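Long-range contacts in uncharacterized protein (Agrobacterium tumefaciens, PDB 3D01), which is of unknown function but belongs to the YjgF/chorismate mutase-like family of putative endoribonucleases, small alpha/beta proteins that assemble as trimers: residues D12-R17 with A130-E135; L21-P26 with A77-V82; T61-R66 with F108-P113; L120-A125 with A153-D158. All coordinates share one frame; numbering follows the deposited sequence.

Overall arrangement
Contacts 1 and 4 both use helix 118-133, one at its C-terminal end near the surface, the other earlier in the helix, over the sheet; their centres lie about 19 Å apart. Contact 2 sits between them, touching both, and brings the loop after helix 3-21 onto helix 70-91. All three are held by apolar side chains, with the carbons of contact 4 wholly buried and those of contacts 1 and 2 bordered by charged chains. Contact 3, about 29 Å from contact 1 between centres, differs in kind: two backbone hydrogen bonds join a loop to the end of strand 99-110. That strand neighbours strand 155-163 of contact 4, and both contacts reach the third subunit.

Contact 1: D12-R17 with A130-E135; sequences DVIEGR and ATVLGE
Thr131 meets Arg17 through its backbone: the carbonyl O of Thr131 lies 3.6 Å from Arg17 CD, while its hydroxyl is bonded within its own helix to Asn127 O. Val132 carries most of the contact, covering more area than any other residue of 130-135. Its CG1, anti to the backbone N (chi1 164°), presses on Ile14 CG2 at 3.2 Å, tighter than normal van der Waals contact, and lies 3.1 Å from the carbonyl O of Ile14. The two side chains cross at about a right angle. Val132 CG2 lies 4.0 Å from Arg17 C and 4.2 Å from Arg17 CB. The carbonyl O of Val132 stands at the edge of the Arg17 guanidinium, in its plane, with Val132 O to Arg17 NE at 3.8 Å; Val13 CG1 lies above one guanidinium face, offset toward its rim. Leu133 starts away from helix 3-21, yet its CD2 returns to lie 3.7 Å from Ile14 CG2. At Gly134 the helix ends, with phi at +71°. Helix 118-133 thus fits its last turn against helix 3-21, where Val132 also reaches Leu18 and Leu21, and Leu133 turns to Ile99 and Val102 of strand 99-110.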
# COMPACT_ATOMS: atom_id res chain seq x y z
N ASP I 12 -20.78 21.22 -5.11
CA ASP I 12 -21.24 21.52 -6.46
C ASP I 12 -20.08 22.00 -7.32
O ASP I 12 -20.01 21.69 -8.50
CB ASP I 12 -22.32 22.62 -6.47
CG ASP I 12 -23.66 22.16 -5.87
OD1 ASP I 12 -23.88 20.94 -5.68
OD2 ASP I 12 -24.50 23.06 -5.59
N VAL I 13 -19.19 22.78 -6.71
CA VAL I 13 -18.05 23.32 -7.40
C VAL I 13 -17.10 22.15 -7.72
O VAL I 13 -16.60 22.07 -8.82
CB VAL I 13 -17.33 24.40 -6.57
CG1 VAL I 13 -16.01 24.75 -7.18
CG2 VAL I 13 -18.20 25.67 -6.45
N ILE I 14 -16.88 21.26 -6.77
CA ILE I 14 -16.00 20.08 -7.03
C ILE I 14 -16.54 19.24 -8.21
O ILE I 14 -15.82 18.96 -9.17
CB ILE I 14 -15.81 19.21 -5.75
CG1 ILE I 14 -14.96 19.95 -4.70
CG2 ILE I 14 -15.16 17.84 -6.07
CD1 ILE I 14 -15.14 19.42 -3.25
N GLU I 15 -17.81 18.88 -8.16
CA GLU I 15 -18.41 18.08 -9.22
C GLU I 15 -18.54 18.83 -10.54
O GLU I 15 -18.47 18.23 -11.61
CB GLU I 15 -19.77 17.58 -8.78
CG GLU I 15 -19.74 16.65 -7.61
CD GLU I 15 -21.03 15.85 -7.50
OE1 GLU I 15 -21.40 15.52 -6.36
OE2 GLU I 15 -21.66 15.54 -8.54
N GLY I 16 -18.73 20.15 -10.49
CA GLY I 16 -18.78 20.94 -11.71
C GLY I 16 -17.44 20.98 -12.41
O GLY I 16 -17.36 20.87 -13.64
N ARG I 17 -16.37 21.16 -11.64
CA ARG I 17 -15.02 21.09 -12.18
C ARG I 17 -14.77 19.74 -12.88
O ARG I 17 -14.16 19.70 -13.93
CB ARG I 17 -13.99 21.29 -11.09
CG ARG I 17 -13.99 22.70 -10.52
CD ARG I 17 -12.76 22.89 -9.70
NE ARG I 17 -12.83 23.79 -8.55
CZ ARG I 17 -12.86 25.12 -8.60
NH1 ARG I 17 -12.96 25.81 -9.77
NH2 ARG I 17 -12.84 25.79 -7.44
N ALA I 130 -6.14 16.71 -8.29
CA ALA I 130 -5.65 18.04 -7.90
C ALA I 130 -6.47 19.16 -8.55
O ALA I 130 -6.76 20.17 -7.88
CB ALA I 130 -4.19 18.18 -8.23
N THR I 131 -6.86 18.98 -9.82
CA THR I 131 -7.70 19.97 -10.53
C THR I 131 -9.07 20.21 -9.89
O THR I 131 -9.47 21.35 -9.69
CB THR I 131 -7.88 19.63 -12.02
OG1 THR I 131 -6.59 19.60 -12.63
CG2 THR I 131 -8.77 20.66 -12.74
N VAL I 132 -9.78 19.13 -9.61
CA VAL I 132 -11.15 19.17 -9.10
C VAL I 132 -11.21 19.62 -7.63
O VAL I 132 -12.14 20.34 -7.24
CB VAL I 132 -11.82 17.78 -9.34
CG1 VAL I 132 -13.05 17.61 -8.53
CG2 VAL I 132 -12.11 17.58 -10.85
N LEU I 133 -10.18 19.25 -6.85
CA LEU I 133 -10.14 19.53 -5.43
C LEU I 133 -9.28 20.71 -5.04
O LEU I 133 -9.38 21.20 -3.93
CB LEU I 133 -9.66 18.29 -4.65
CG LEU I 133 -10.58 17.07 -4.67
CD1 LEU I 133 -9.92 15.93 -3.87
CD2 LEU I 133 -12.02 17.36 -4.15
N GLY I 134 -8.41 21.15 -5.93
CA GLY I 134 -7.42 22.16 -5.59
C GLY I 134 -6.33 21.66 -4.67
O GLY I 134 -5.98 20.46 -4.70
N GLU I 135 -5.78 22.56 -3.85
CA GLU I 135 -4.64 22.22 -2.99
C GLU I 135 -4.89 20.97 -2.14
O GLU I 135 -3.99 20.14 -2.00
CB GLU I 135 -4.20 23.40 -2.09
CG GLU I 135 -3.20 23.05 -0.94
CD GLU I 135 -1.81 22.60 -1.44
OE1 GLU I 135 -1.28 23.23 -2.41
OE2 GLU I 135 -1.23 21.64 -0.85

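Contact 2: L21-P26 with A77-V82; sequences LGFTLP and AELCAV
A Schellman motif closes helix 3-21 at Gly22, which has positive phi, and the loop that leaves it lays Phe23, Leu25 and Pro26 over Val82 of helix 70-91. Val82 is the buried centre, and its two methyls divide the work. CG2 approaches the Phe23 ring obliquely, in an off-centre CH-pi contact, 4.2 Å from the centroid and 30° off the normal. CG1, anti to the backbone N (chi1 167°), meets Pro26 CD at a tight 3.5 Å. Leu25 CD2 adds a contact of 3.6 Å to the carbonyl O of Val82. The rim of the ring is engaged too: Leu79 CD2 is 3.7 Å from Phe23 CE1, near the ring plane. Further round, Glu78 OE1 lies in the ring plane 3.6 Å from Phe23 CZ, with the carboxylate turned 77° from the ring. An oxygen placed there would probably be favoured by the slightly positive ring edge, although the strong partner of OE1 is Arg75 NE, in a salt bridge. Three helices enclose the site: Phe23 also rests on Leu18 of helix 3-21 and Leu128 of helix 118-133, and Leu79 also touches Pro52 and Glu54 of strand 44-54.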
# COMPACT_ATOMS: atom_id res chain seq x y z
N LEU I 21 -14.04 18.71 -16.97
CA LEU I 21 -12.97 17.82 -17.43
C LEU I 21 -13.49 16.67 -18.28
O LEU I 21 -12.70 15.94 -18.90
CB LEU I 21 -12.21 17.27 -16.24
CG LEU I 21 -11.27 18.22 -15.49
CD1 LEU I 21 -10.57 17.43 -14.35
CD2 LEU I 21 -10.24 18.83 -16.42
N GLY I 22 -14.79 16.47 -18.32
CA GLY I 22 -15.40 15.49 -19.20
C GLY I 22 -16.07 14.34 -18.48
O GLY I 22 -16.56 13.41 -19.13
N PHE I 23 -16.15 14.41 -17.16
CA PHE I 23 -16.67 13.30 -16.37
C PHE I 23 -17.85 13.65 -15.46
O PHE I 23 -17.88 14.70 -14.82
CB PHE I 23 -15.55 12.72 -15.50
CG PHE I 23 -14.33 12.31 -16.27
CD1 PHE I 23 -14.20 11.03 -16.77
CD2 PHE I 23 -13.29 13.21 -16.48
CE1 PHE I 23 -13.06 10.65 -17.45
CE2 PHE I 23 -12.16 12.84 -17.17
CZ PHE I 23 -12.05 11.56 -17.66
N THR I 24 -18.81 12.72 -15.40
CA THR I 24 -19.82 12.69 -14.37
C THR I 24 -19.50 11.54 -13.41
O THR I 24 -18.92 10.51 -13.81
CB THR I 24 -21.23 12.51 -14.96
OG1 THR I 24 -21.37 11.17 -15.44
CG2 THR I 24 -21.45 13.50 -16.13
N LEU I 25 -19.80 11.74 -12.13
CA LEU I 25 -19.62 10.70 -11.14
C LEU I 25 -20.57 9.54 -11.41
O LEU I 25 -21.77 9.75 -11.64
CB LEU I 25 -19.82 11.22 -9.72
CG LEU I 25 -18.74 12.11 -9.12
CD1 LEU I 25 -19.13 12.55 -7.69
CD2 LEU I 25 -17.41 11.40 -9.12
N PRO I 26 -20.05 8.32 -11.37
CA PRO I 26 -20.95 7.19 -11.40
C PRO I 26 -21.60 6.97 -10.03
O PRO I 26 -21.22 7.59 -9.02
CB PRO I 26 -20.02 6.03 -11.79
CG PRO I 26 -18.70 6.40 -11.23
CD PRO I 26 -18.64 7.90 -11.31
N ALA I 77 -6.50 5.87 -15.77
CA ALA I 77 -6.15 6.40 -14.45
C ALA I 77 -7.23 7.45 -13.99
O ALA I 77 -7.70 7.45 -12.85
CB ALA I 77 -4.76 7.01 -14.49
N GLU I 78 -7.62 8.29 -14.93
CA GLU I 78 -8.68 9.31 -14.72
C GLU I 78 -9.97 8.64 -14.27
O GLU I 78 -10.57 9.07 -13.29
CB GLU I 78 -8.94 10.09 -16.00
CG GLU I 78 -7.86 11.13 -16.37
CD GLU I 78 -8.03 11.76 -17.76
OE1 GLU I 78 -8.65 11.17 -18.68
OE2 GLU I 78 -7.53 12.90 -17.94
N LEU I 79 -10.36 7.57 -14.97
CA LEU I 79 -11.55 6.80 -14.61
C LEU I 79 -11.46 6.16 -13.21
O LEU I 79 -12.42 6.18 -12.43
CB LEU I 79 -11.88 5.77 -15.69
CG LEU I 79 -12.48 6.29 -17.00
CD1 LEU I 79 -12.60 5.14 -17.98
CD2 LEU I 79 -13.83 7.04 -16.80
N CYS I 80 -10.30 5.58 -12.89
CA CYS I 80 -10.04 5.07 -11.56
C CYS I 80 -10.28 6.19 -10.54
O CYS I 80 -10.94 5.97 -9.53
CB CYS I 80 -8.61 4.54 -11.44
SG CYS I 80 -8.30 3.05 -12.39
N ALA I 81 -9.71 7.35 -10.82
CA ALA I 81 -9.84 8.54 -9.95
C ALA I 81 -11.29 8.98 -9.79
O ALA I 81 -11.70 9.34 -8.71
CB ALA I 81 -8.99 9.69 -10.49
N VAL I 82 -12.06 8.94 -10.86
CA VAL I 82 -13.50 9.32 -10.79
C VAL I 82 -14.26 8.30 -9.90
O VAL I 82 -15.12 8.65 -9.08
CB VAL I 82 -14.13 9.43 -12.22
CG1 VAL I 82 -15.69 9.49 -12.18
CG2 VAL I 82 -13.53 10.62 -13.01

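Contact 3: T61-R66 with F108-P113; sequences TGLVGR and FVASVP
Leu63, Ala110 and Val112 form the apolar centre: Leu63 CD2 meets Ala110 CB at 3.9 Å, and Leu63 CD1 meets Val112 CG1 at 3.8 Å. Val112 CG1 is further covered by Arg66 CB at 3.6 Å, beyond which the extended arginine chain leads away. The second methyl of Val112, CG2, lies between its own backbone N and carbonyl carbon (chi1 of CG1 is -65°) and is thereby set beside the backbone of Gly65. On the other side of the bridged backbones, Val64 and Val109 make the tightest carbon contact here, CG2 of Val64 lying 3.5 Å from CG1 of Val109, and the two side chains cross obliquely. Val64 CG2, anti to its own carbonyl carbon, also comes close to the carbonyl O of Ala110.

The polar part is the pair of backbone bonds between the two chains. Val64 N donates to Ala110 O at 2.8 Å, and Val112 N donates to Val64 O at 3.1 Å, the second bond being the straighter at 169°. Ser111 OG donates to Val109 O at 2.8 Å from above the carbonyl plane, 60° out of it, and is also bonded to Gln118 NE2. Leu63 N is held by Asp67 OD2.

Both bonds of Val64 go to residues flanking Ser111, the pattern of a single parallel beta bridge, and the bond from Arg66 N to Leu63 O closes a type II turn with Gly65 at its third position. The bridge ties the loop bearing Thr61, part of the pocket occupied by a polyether, to the end of strand 99-110, at a trimer interface where Leu63 packs on Pro113 of the third subunit.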
# COMPACT_ATOMS: atom_id res chain seq x y z
N THR I 61 -8.49 -2.01 -20.88
CA THR I 61 -8.00 -3.32 -20.52
C THR I 61 -6.73 -3.67 -21.28
O THR I 61 -6.46 -3.20 -22.39
CB THR I 61 -9.02 -4.43 -20.84
OG1 THR I 61 -9.36 -4.37 -22.24
CG2 THR I 61 -10.30 -4.28 -19.95
N GLY I 62 -5.95 -4.56 -20.67
CA GLY I 62 -4.67 -4.98 -21.23
C GLY I 62 -3.48 -4.25 -20.64
O GLY I 62 -3.59 -3.43 -19.70
N LEU I 63 -2.31 -4.60 -21.18
CA LEU I 63 -1.04 -4.17 -20.64
C LEU I 63 -0.58 -2.93 -21.32
O LEU I 63 -0.54 -2.83 -22.55
CB LEU I 63 0.05 -5.22 -20.82
CG LEU I 63 -0.22 -6.61 -20.29
CD1 LEU I 63 0.94 -7.62 -20.61
CD2 LEU I 63 -0.47 -6.52 -18.81
N VAL I 64 -0.21 -1.99 -20.50
CA VAL I 64 0.42 -0.79 -20.99
C VAL I 64 1.81 -1.15 -21.59
O VAL I 64 2.66 -1.85 -20.95
CB VAL I 64 0.51 0.25 -19.88
CG1 VAL I 64 0.97 1.54 -20.46
CG2 VAL I 64 -0.88 0.39 -19.10
N GLY I 65 2.03 -0.69 -22.81
CA GLY I 65 3.22 -1.04 -23.60
C GLY I 65 2.98 -2.20 -24.55
O GLY I 65 3.85 -2.51 -25.38
N ARG I 66 1.81 -2.82 -24.45
CA ARG I 66 1.43 -3.89 -25.39
C ARG I 66 0.06 -3.65 -25.99
O ARG I 66 -0.05 -3.60 -27.18
CB ARG I 66 1.51 -5.25 -24.74
CG ARG I 66 1.05 -6.39 -25.62
CD ARG I 66 1.14 -7.77 -24.97
NE ARG I 66 0.69 -8.74 -25.94
CZ ARG I 66 1.41 -9.20 -26.96
NH1 ARG I 66 2.69 -8.93 -27.06
NH2 ARG I 66 0.83 -9.99 -27.85
N PHE I 108 -1.51 1.39 -9.52
CA PHE I 108 -1.05 0.11 -10.02
C PHE I 108 -1.33 0.06 -11.51
O PHE I 108 -2.49 0.11 -11.91
CB PHE I 108 -1.78 -1.03 -9.33
CG PHE I 108 -1.80 -0.92 -7.84
CD1 PHE I 108 -0.64 -1.00 -7.12
CD2 PHE I 108 -2.99 -0.78 -7.15
CE1 PHE I 108 -0.64 -0.91 -5.74
CE2 PHE I 108 -3.00 -0.69 -5.77
CZ PHE I 108 -1.84 -0.77 -5.07
N VAL I 109 -0.29 -0.08 -12.33
CA VAL I 109 -0.41 -0.04 -13.79
C VAL I 109 0.02 -1.40 -14.40
O VAL I 109 1.17 -1.81 -14.24
CB VAL I 109 0.48 1.07 -14.39
CG1 VAL I 109 0.32 1.14 -15.91
CG2 VAL I 109 0.19 2.42 -13.68
N ALA I 110 -0.91 -2.07 -15.08
CA ALA I 110 -0.62 -3.39 -15.69
C ALA I 110 0.35 -3.09 -16.84
O ALA I 110 0.07 -2.25 -17.72
CB ALA I 110 -1.94 -4.09 -16.16
N SER I 111 1.56 -3.68 -16.75
CA SER I 111 2.67 -3.24 -17.60
C SER I 111 3.44 -4.41 -18.18
O SER I 111 3.69 -5.39 -17.47
CB SER I 111 3.70 -2.40 -16.80
OG SER I 111 3.12 -1.28 -16.16
N VAL I 112 3.90 -4.27 -19.42
CA VAL I 112 4.98 -5.15 -19.89
C VAL I 112 6.28 -4.63 -19.24
O VAL I 112 6.37 -3.48 -18.84
CB VAL I 112 5.13 -5.24 -21.44
CG1 VAL I 112 3.90 -5.88 -22.13
CG2 VAL I 112 5.44 -3.85 -22.09
N PRO I 113 7.28 -5.51 -19.10
CA PRO I 113 8.49 -5.16 -18.37
C PRO I 113 9.35 -4.07 -19.01
O PRO I 113 10.19 -3.49 -18.32
CB PRO I 113 9.24 -6.48 -18.28
CG PRO I 113 8.15 -7.53 -18.45
CD PRO I 113 7.30 -6.93 -19.51

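Contact 4: L120-A125 with A153-D158; sequences LVINGA and ASVEID
Val121, Ile122 and Ala125 of helix 118-133 pack on Val155 and Ile157 of strand 155-163, a helix-on-sheet layer of the alpha/beta fold of the YjgF family. The axes of the short segments come within 10.2 Å and cross at -54°, a separation bridged by side chains alone. Along the strand, Val155 and Ile157 point toward the helix, whereas Glu156 between them points away; Val144 of the third subunit packs on it.

The side chains of the two surfaces mesh branch by branch. Val155 is forked, offering one methyl to each of two helix residues: CG2 slides past Val121 CG1 at 3.8 Å, the two side chains running in opposite directions, and CG1 meets Ile122 CD1, also at 3.8 Å. The bend of Ile122 at chi2 (-54°) carries CD1 into the dip between the two strand side chains, so that it touches Val155 on one hand and Ile157 CD1 on the other, at 4.1 Å. Ile122 and Ile157 approach tip to tip. Ile157 extends with CD1 anti to CA about the CB-CG1 bond (chi2 -174°), packing that methyl on the CB of Ala125, which is directed at the strand.

Helix 70-91 packs on three of these residues: Val121 touches Ala73, Val155 touches Ala76, and Ile157 touches Cys80 and Ile84. Strand 99-110 adds Val109 beside Val121 and Ile122. All five residues that touch across the contact are buried, and the closest fit is that of Ile157 CD1 against Ala125 CB at 3.3 Å, below usual van der Waals distance.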
# COMPACT_ATOMS: atom_id res chain seq x y z
N LEU I 120 3.75 8.61 -15.56
CA LEU I 120 2.97 9.37 -16.53
C LEU I 120 1.52 8.88 -16.57
O LEU I 120 0.57 9.68 -16.76
CB LEU I 120 3.60 9.24 -17.90
CG LEU I 120 5.02 9.79 -17.98
CD1 LEU I 120 5.43 9.84 -19.46
CD2 LEU I 120 5.13 11.12 -17.29
N VAL I 121 1.35 7.57 -16.41
CA VAL I 121 0.01 6.99 -16.40
C VAL I 121 -0.79 7.49 -15.21
O VAL I 121 -1.91 7.94 -15.35
CB VAL I 121 0.07 5.45 -16.42
CG1 VAL I 121 -1.34 4.84 -16.16
CG2 VAL I 121 0.71 4.98 -17.76
N ILE I 122 -0.18 7.42 -14.04
CA ILE I 122 -0.87 7.80 -12.81
C ILE I 122 -1.06 9.31 -12.76
O ILE I 122 -2.00 9.79 -12.12
CB ILE I 122 -0.16 7.23 -11.56
CG1 ILE I 122 -0.12 5.70 -11.62
CG2 ILE I 122 -0.86 7.71 -10.29
CD1 ILE I 122 -1.49 4.96 -11.82
N ASN I 123 -0.23 10.06 -13.48
CA ASN I 123 -0.47 11.51 -13.64
C ASN I 123 -1.89 11.81 -14.14
O ASN I 123 -2.43 12.86 -13.78
CB ASN I 123 0.55 12.18 -14.54
CG ASN I 123 1.92 12.35 -13.87
OD1 ASN I 123 2.06 12.18 -12.65
ND2 ASN I 123 2.92 12.69 -14.67
N GLY I 124 -2.48 10.91 -14.94
CA GLY I 124 -3.92 10.99 -15.30
C GLY I 124 -4.82 11.20 -14.07
O GLY I 124 -5.65 12.12 -14.02
N ALA I 125 -4.62 10.38 -13.04
CA ALA I 125 -5.42 10.44 -11.81
C ALA I 125 -4.98 11.68 -11.03
O ALA I 125 -5.80 12.51 -10.63
CB ALA I 125 -5.24 9.14 -10.97
N ALA I 153 -8.06 -5.05 -16.11
CA ALA I 153 -7.95 -3.58 -16.03
C ALA I 153 -6.51 -3.17 -16.30
O ALA I 153 -5.55 -3.83 -15.81
CB ALA I 153 -8.39 -3.08 -14.67
N SER I 154 -6.34 -2.06 -17.01
CA SER I 154 -5.01 -1.52 -17.27
C SER I 154 -4.43 -0.82 -16.05
O SER I 154 -3.21 -0.75 -15.90
CB SER I 154 -5.01 -0.59 -18.49
OG SER I 154 -5.38 -1.29 -19.67
N VAL I 155 -5.31 -0.27 -15.19
CA VAL I 155 -4.90 0.49 -14.02
C VAL I 155 -5.90 0.21 -12.88
O VAL I 155 -7.11 0.00 -13.13
CB VAL I 155 -4.87 2.04 -14.29
CG1 VAL I 155 -4.36 2.82 -13.03
CG2 VAL I 155 -4.12 2.38 -15.59
N GLU I 156 -5.38 0.19 -11.67
CA GLU I 156 -6.17 0.15 -10.45
C GLU I 156 -5.52 1.11 -9.44
O GLU I 156 -4.28 1.21 -9.32
CB GLU I 156 -6.19 -1.26 -9.87
CG GLU I 156 -6.90 -1.40 -8.55
CD GLU I 156 -6.70 -2.81 -7.91
OE1 GLU I 156 -6.41 -3.78 -8.64
OE2 GLU I 156 -6.81 -2.94 -6.67
N ILE I 157 -6.36 1.83 -8.71
CA ILE I 157 -5.85 2.90 -7.85
C ILE I 157 -6.67 2.90 -6.57
O ILE I 157 -7.90 2.95 -6.63
CB ILE I 157 -5.94 4.33 -8.49
CG1 ILE I 157 -5.28 4.42 -9.89
CG2 ILE I 157 -5.29 5.39 -7.56
CD1 ILE I 157 -5.23 5.87 -10.47
N ASP I 158 -5.98 2.82 -5.43
CA ASP I 158 -6.62 2.96 -4.14
C ASP I 158 -6.22 4.30 -3.52
O ASP I 158 -5.39 5.05 -4.09
CB ASP I 158 -6.37 1.74 -3.23
CG ASP I 158 -4.97 1.65 -2.67
OD1 ASP I 158 -4.22 2.66 -2.59
OD2 ASP I 158 -4.63 0.52 -2.28